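Local atomic coordinates of aminotransferase (Neisseria meningitidis Z2491, PDB entry 3JTX), a protein that probably transfers amino groups between amino acids and 2-oxo acids, using a pyridoxal phosphate cofactor bound to a lysine as a Schiff base. Residues Y210-P220 with K321-I329. Numbering follows the deposited sequence.
Sequences YSEIYFDGNKP and KLPDASFYI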
ATOM      1  N   TYR A 210      14.019  -8.837 -11.726  1.00 17.07           N
ATOM      2  CA  TYR A 210      14.620  -8.964 -13.086  1.00 16.93           C
ATOM      3  C   TYR A 210      14.763 -10.414 -13.552  1.00 16.71           C
ATOM      4  O   TYR A 210      15.396 -10.675 -14.577  1.00 17.11           O
ATOM      5  CB  TYR A 210      15.977  -8.239 -13.173  1.00 16.69           C
ATOM      6  CG  TYR A 210      15.840  -6.743 -13.011  1.00 17.29           C
ATOM      7  CD1 TYR A 210      15.540  -5.925 -14.101  1.00 16.39           C
ATOM      8  CD2 TYR A 210      15.969  -6.145 -11.753  1.00 16.36           C
ATOM      9  CE1 TYR A 210      15.395  -4.549 -13.945  1.00 17.66           C
ATOM     10  CE2 TYR A 210      15.814  -4.773 -11.588  1.00 18.52           C
ATOM     11  CZ  TYR A 210      15.532  -3.979 -12.682  1.00 18.12           C
ATOM     12  OH  TYR A 210      15.386  -2.620 -12.524  1.00 19.67           O
ATOM     13  N   SER A 211      14.175 -11.367 -12.828  1.00 16.83           N
ATOM     14  CA  SER A 211      14.390 -12.796 -13.130  1.00 16.97           C
ATOM     15  C   SER A 211      14.103 -13.197 -14.583  1.00 17.12           C
ATOM     16  O   SER A 211      14.662 -14.197 -15.074  1.00 16.60           O
ATOM     17  CB  SER A 211      13.535 -13.683 -12.214  1.00 17.05           C
ATOM     18  OG  SER A 211      12.166 -13.578 -12.546  1.00 17.29           O
ATOM     19  N   GLU A 212      13.217 -12.460 -15.260  1.00 16.96           N
ATOM     20  CA  GLU A 212      12.803 -12.826 -16.623  1.00 17.33           C
ATOM     21  C   GLU A 212      13.517 -12.062 -17.719  1.00 17.55           C
ATOM     22  O   GLU A 212      13.283 -12.329 -18.884  1.00 16.93           O
ATOM     23  CB  GLU A 212      11.289 -12.657 -16.801  1.00 17.57           C
ATOM     24  CG  GLU A 212      10.485 -13.417 -15.766  1.00 18.10           C
ATOM     25  CD  GLU A 212      10.960 -14.838 -15.666  1.00 17.73           C
ATOM     26  OE1 GLU A 212      10.765 -15.574 -16.650  1.00 18.94           O
ATOM     27  OE2 GLU A 212      11.586 -15.196 -14.641  1.00 17.90           O
ATOM     28  N   ILE A 213      14.385 -11.117 -17.358  1.00 17.89           N
ATOM     29  CA  ILE A 213      15.150 -10.373 -18.356  1.00 18.04           C
ATOM     30  C   ILE A 213      16.548 -10.995 -18.431  1.00 18.15           C
ATOM     31  O   ILE A 213      17.429 -10.674 -17.619  1.00 16.87           O
ATOM     32  CB  ILE A 213      15.213  -8.852 -18.036  1.00 18.15           C
ATOM     33  CG1 ILE A 213      13.809  -8.286 -17.712  1.00 20.03           C
ATOM     34  CG2 ILE A 213      15.846  -8.112 -19.183  1.00 16.84           C
ATOM     35  CD1 ILE A 213      12.756  -8.516 -18.762  1.00 19.97           C
ATOM     36  N   TYR A 214      16.717 -11.899 -19.400  1.00 18.44           N
ATOM     37  CA  TYR A 214      17.942 -12.681 -19.560  1.00 19.17           C
ATOM     38  C   TYR A 214      18.170 -13.044 -21.023  1.00 20.02           C
ATOM     39  O   TYR A 214      17.321 -12.787 -21.874  1.00 19.41           O
ATOM     40  CB  TYR A 214      17.906 -13.956 -18.689  1.00 18.91           C
ATOM     41  CG  TYR A 214      16.770 -14.932 -18.989  1.00 18.56           C
ATOM     42  CD1 TYR A 214      16.862 -15.845 -20.034  1.00 18.66           C
ATOM     43  CD2 TYR A 214      15.620 -14.951 -18.211  1.00 17.32           C
ATOM     44  CE1 TYR A 214      15.824 -16.746 -20.308  1.00 17.50           C
ATOM     45  CE2 TYR A 214      14.574 -15.837 -18.479  1.00 17.86           C
ATOM     46  CZ  TYR A 214      14.688 -16.738 -19.534  1.00 19.15           C
ATOM     47  OH  TYR A 214      13.671 -17.640 -19.814  1.00 19.02           O
ATOM     48  N   PHE A 215      19.314 -13.665 -21.297  1.00 21.32           N
ATOM     49  CA  PHE A 215      19.787 -13.892 -22.652  1.00 22.96           C
ATOM     50  C   PHE A 215      19.993 -15.364 -22.963  1.00 24.19           C
ATOM     51  O   PHE A 215      20.232 -16.178 -22.067  1.00 24.33           O
ATOM     52  CB  PHE A 215      21.096 -13.112 -22.856  1.00 23.27           C
ATOM     53  CG  PHE A 215      21.040 -11.727 -22.286  1.00 24.28           C
ATOM     54  CD1 PHE A 215      20.189 -10.779 -22.836  1.00 25.30           C
ATOM     55  CD2 PHE A 215      21.771 -11.395 -21.158  1.00 25.57           C
ATOM     56  CE1 PHE A 215      20.076  -9.512 -22.283  1.00 27.77           C
ATOM     57  CE2 PHE A 215      21.666 -10.133 -20.599  1.00 26.76           C
ATOM     58  CZ  PHE A 215      20.817  -9.187 -21.159  1.00 26.84           C
ATOM     59  N   ASP A 216      19.853 -15.696 -24.246  1.00 25.70           N
ATOM     60  CA  ASP A 216      20.358 -16.955 -24.799  1.00 26.87           C
ATOM     61  C   ASP A 216      19.970 -18.194 -23.989  1.00 26.67           C
ATOM     62  O   ASP A 216      20.779 -19.111 -23.834  1.00 27.79           O
ATOM     63  CB  ASP A 216      21.893 -16.866 -24.920  1.00 27.54           C
ATOM     64  CG  ASP A 216      22.355 -15.816 -25.948  1.00 30.36           C
ATOM     65  OD1 ASP A 216      21.925 -15.918 -27.122  1.00 35.70           O
ATOM     66  OD2 ASP A 216      23.165 -14.910 -25.611  1.00 32.46           O
ATOM     67  N   GLY A 217      18.751 -18.228 -23.460  1.00 25.88           N
ATOM     68  CA  GLY A 217      18.288 -19.394 -22.697  1.00 25.58           C
ATOM     69  C   GLY A 217      18.889 -19.609 -21.302  1.00 24.74           C
ATOM     70  O   GLY A 217      18.614 -20.633 -20.653  1.00 24.91           O
ATOM     71  N   ASN A 218      19.689 -18.656 -20.821  1.00 23.61           N
ATOM     72  CA  ASN A 218      20.382 -18.801 -19.539  0.50 22.90           C
ATOM     73  C   ASN A 218      19.573 -18.154 -18.419  1.00 22.49           C
ATOM     74  O   ASN A 218      19.818 -16.998 -18.048  1.00 21.96           O
ATOM     75  CB  ASN A 218      21.784 -18.189 -19.611  0.50 22.96           C
ATOM     76  CG  ASN A 218      22.709 -18.954 -20.538  0.50 22.06           C
ATOM     77  OD1 ASN A 218      22.653 -20.175 -20.615  0.50 19.98           O
ATOM     78  ND2 ASN A 218      23.572 -18.234 -21.234  0.50 21.37           N
ATOM     79  N   LYS A 219      18.614 -18.916 -17.888  1.00 21.68           N
ATOM     80  CA  LYS A 219      17.660 -18.438 -16.891  1.00 21.21           C
ATOM     81  C   LYS A 219      18.341 -18.210 -15.542  1.00 20.19           C
ATOM     82  O   LYS A 219      19.049 -19.090 -15.065  1.00 20.16           O
ATOM     83  CB  LYS A 219      16.513 -19.448 -16.727  1.00 21.77           C
ATOM     84  CG  LYS A 219      15.824 -19.823 -18.016  1.00 22.66           C
ATOM     85  CD  LYS A 219      14.446 -20.419 -17.826  1.00 24.95           C
ATOM     86  CE  LYS A 219      14.447 -21.675 -16.998  1.00 26.68           C
ATOM     87  NZ  LYS A 219      13.208 -22.488 -17.240  1.00 27.35           N
ATOM     88  N   PRO A 220      18.152 -17.023 -14.930  1.00 18.91           N
ATOM     89  CA  PRO A 220      18.775 -16.807 -13.627  1.00 17.86           C
ATOM     90  C   PRO A 220      18.255 -17.743 -12.539  1.00 17.11           C
ATOM     91  O   PRO A 220      17.043 -17.955 -12.404  1.00 15.98           O
ATOM     92  CB  PRO A 220      18.386 -15.364 -13.273  1.00 18.20           C
ATOM     93  CG  PRO A 220      18.108 -14.700 -14.590  1.00 18.84           C
ATOM     94  CD  PRO A 220      17.671 -15.770 -15.545  1.00 18.51           C
ATOM     95  N   LYS A 321      31.198  -6.679 -21.111  1.00 19.62           N
ATOM     96  CA  LYS A 321      30.639  -7.941 -21.601  1.00 19.98           C
ATOM     97  C   LYS A 321      29.149  -7.993 -21.304  1.00 19.56           C
ATOM     98  O   LYS A 321      28.641  -7.194 -20.530  1.00 18.35           O
ATOM     99  CB  LYS A 321      31.353  -9.132 -20.944  1.00 20.40           C
ATOM    100  CG  LYS A 321      31.139  -9.247 -19.430  1.00 20.81           C
ATOM    101  N   LEU A 322      28.451  -8.930 -21.931  1.00 19.39           N
ATOM    102  CA  LEU A 322      27.033  -9.149 -21.660  1.00 19.52           C
ATOM    103  C   LEU A 322      26.849  -9.396 -20.162  1.00 18.87           C
ATOM    104  O   LEU A 322      27.579 -10.175 -19.589  1.00 19.11           O
ATOM    105  CB  LEU A 322      26.569 -10.369 -22.444  1.00 19.73           C
ATOM    106  CG  LEU A 322      25.087 -10.653 -22.631  1.00 21.42           C
ATOM    107  CD1 LEU A 322      24.400  -9.579 -23.444  1.00 21.06           C
ATOM    108  CD2 LEU A 322      24.977 -12.003 -23.337  1.00 22.88           C
ATOM    109  N   PRO A 323      25.898  -8.706 -19.510  1.00 18.47           N
ATOM    110  CA  PRO A 323      25.655  -9.019 -18.096  1.00 18.05           C
ATOM    111  C   PRO A 323      24.985 -10.387 -17.918  1.00 17.58           C
ATOM    112  O   PRO A 323      24.562 -11.002 -18.917  1.00 16.56           O
ATOM    113  CB  PRO A 323      24.725  -7.897 -17.655  1.00 18.55           C
ATOM    114  CG  PRO A 323      23.977  -7.535 -18.887  1.00 19.12           C
ATOM    115  CD  PRO A 323      24.928  -7.733 -20.039  1.00 18.29           C
ATOM    116  N   ASP A 324      24.892 -10.869 -16.676  1.00 17.54           N
ATOM    117  CA  ASP A 324      24.254 -12.176 -16.420  1.00 17.56           C
ATOM    118  C   ASP A 324      22.775 -12.086 -16.805  1.00 17.51           C
ATOM    119  O   ASP A 324      22.197 -13.033 -17.352  1.00 17.13           O
ATOM    120  CB  ASP A 324      24.352 -12.608 -14.942  1.00 17.30           C
ATOM    121  CG  ASP A 324      25.782 -12.919 -14.475  1.00 18.73           C
ATOM    122  OD1 ASP A 324      26.695 -13.086 -15.306  1.00 18.35           O
ATOM    123  OD2 ASP A 324      25.990 -13.016 -13.243  1.00 18.16           O
ATOM    124  N   ALA A 325      22.165 -10.957 -16.466  1.00 17.24           N
ATOM    125  CA  ALA A 325      20.745 -10.700 -16.727  1.00 17.66           C
ATOM    126  C   ALA A 325      20.436  -9.215 -16.482  1.00 17.88           C
ATOM    127  O   ALA A 325      21.346  -8.428 -16.243  1.00 18.78           O
ATOM    128  CB  ALA A 325      19.858 -11.614 -15.847  1.00 16.78           C
ATOM    129  N   SER A 326      19.154  -8.851 -16.509  1.00 18.07           N
ATOM    130  CA  SER A 326      18.673  -7.459 -16.394  1.00 17.72           C
ATOM    131  C   SER A 326      18.865  -6.697 -17.706  1.00 17.29           C
ATOM    132  O   SER A 326      19.465  -7.221 -18.646  1.00 17.00           O
ATOM    133  CB  SER A 326      19.311  -6.679 -15.243  1.00 17.73           C
ATOM    134  OG  SER A 326      20.470  -5.966 -15.665  1.00 20.79           O
ATOM    135  N   PHE A 327      18.298  -5.489 -17.753  1.00 16.43           N
ATOM    136  CA  PHE A 327      18.453  -4.590 -18.897  1.00 16.62           C
ATOM    137  C   PHE A 327      19.487  -3.481 -18.686  1.00 16.48           C
ATOM    138  O   PHE A 327      19.489  -2.477 -19.416  1.00 18.01           O
ATOM    139  CB  PHE A 327      17.086  -4.059 -19.423  1.00 15.82           C
ATOM    140  CG  PHE A 327      16.197  -3.377 -18.401  1.00 16.18           C
ATOM    141  CD1 PHE A 327      16.627  -2.277 -17.668  1.00 15.19           C
ATOM    142  CD2 PHE A 327      14.872  -3.789 -18.248  1.00 17.01           C
ATOM    143  CE1 PHE A 327      15.773  -1.630 -16.786  1.00 16.33           C
ATOM    144  CE2 PHE A 327      14.019  -3.156 -17.356  1.00 16.79           C
ATOM    145  CZ  PHE A 327      14.470  -2.070 -16.626  1.00 17.22           C
ATOM    146  N   TYR A 328      20.404  -3.679 -17.741  1.00 16.08           N
ATOM    147  CA  TYR A 328      21.473  -2.708 -17.485  1.00 15.82           C
ATOM    148  C   TYR A 328      22.808  -3.166 -18.028  1.00 15.64           C
ATOM    149  O   TYR A 328      23.105  -4.374 -18.043  1.00 16.20           O
ATOM    150  CB  TYR A 328      21.627  -2.449 -15.986  1.00 15.61           C
ATOM    151  CG  TYR A 328      20.367  -1.949 -15.359  1.00 15.93           C
ATOM    152  CD1 TYR A 328      19.885  -0.663 -15.634  1.00 15.96           C
ATOM    153  CD2 TYR A 328      19.648  -2.751 -14.495  1.00 16.79           C
ATOM    154  CE1 TYR A 328      18.704  -0.202 -15.048  1.00 16.12           C
ATOM    155  CE2 TYR A 328      18.470  -2.304 -13.908  1.00 15.64           C
ATOM    156  CZ  TYR A 328      18.005  -1.036 -14.174  1.00 15.96           C
ATOM    157  OH  TYR A 328      16.807  -0.635 -13.597  1.00 15.78           O
ATOM    158  N   ILE A 329      23.593  -2.197 -18.499  1.00 15.09           N
ATOM    159  CA  ILE A 329      25.018  -2.363 -18.703  1.00 14.27           C
ATOM    160  C   ILE A 329      25.696  -1.506 -17.607  1.00 14.98           C
ATOM    161  O   ILE A 329      25.447  -0.302 -17.501  1.00 14.57           O
ATOM    162  CB  ILE A 329      25.462  -1.877 -20.086  1.00 14.58           C
ATOM    163  CG1 ILE A 329      24.802  -2.713 -21.196  1.00 14.53           C
ATOM    164  CG2 ILE A 329      26.971  -1.957 -20.214  1.00 12.86           C
ATOM    165  CD1 ILE A 329      25.173  -2.252 -22.592  1.00 13.19           C
TER
HETATM  166  O   HOH W   1      21.270 -14.449 -19.299  1.00 20.95           O
HETATM  167  O   HOH W   2      20.875 -15.399 -16.233  1.00 29.18           O
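Tyr210, Phe327 and Tyr328 form an aromatic cluster at the cofactor site of this class I/II aminotransferase, where the loop after strand 203-207 packs on the approach to strand 328-332. A chi1 of -65° sets Tyr210 CG beside the backbone N, and from CB the ring runs past Ser326, whose CB touches CG and CD1. Tyr210 CE1 then sits over one face of the Phe327 ring, 3.8 Å from Phe327 CZ, in an edge-to-face pair with planes at 85°. Tyr210 CZ reaches Tyr328 CE2 in an offset edge-to-face pair, planes at 64°. At the tip, Tyr328 OH donates to Tyr210 OH at 2.7 Å, and Tyr210 OH also hydrogen-bonds O3 of the pyridoxal-lysine at position 245. A phenol suits both places, joining a flat packing surface to a polar end; Tyr328 is placed as a second-shell residue, probably helping to orient the hydroxyl that meets the cofactor.

The backbones are tied by Ser326 N to Ile213 O, also 2.7 Å, with the small Ala325 CB tucked against the same carbonyl. Farther out, Phe215 packs between Leu322 and backbone oxygens of Pro323 and Ser326, its flat ring giving Leu322 CD1 a broad CH-pi face. Serine suits position 326 because its hydroxyl donates and accepts at once: OG donates to Ala325 O and accepts from Tyr328 N, closing an ST turn at 3.1 Å between Ser326 OG and that N.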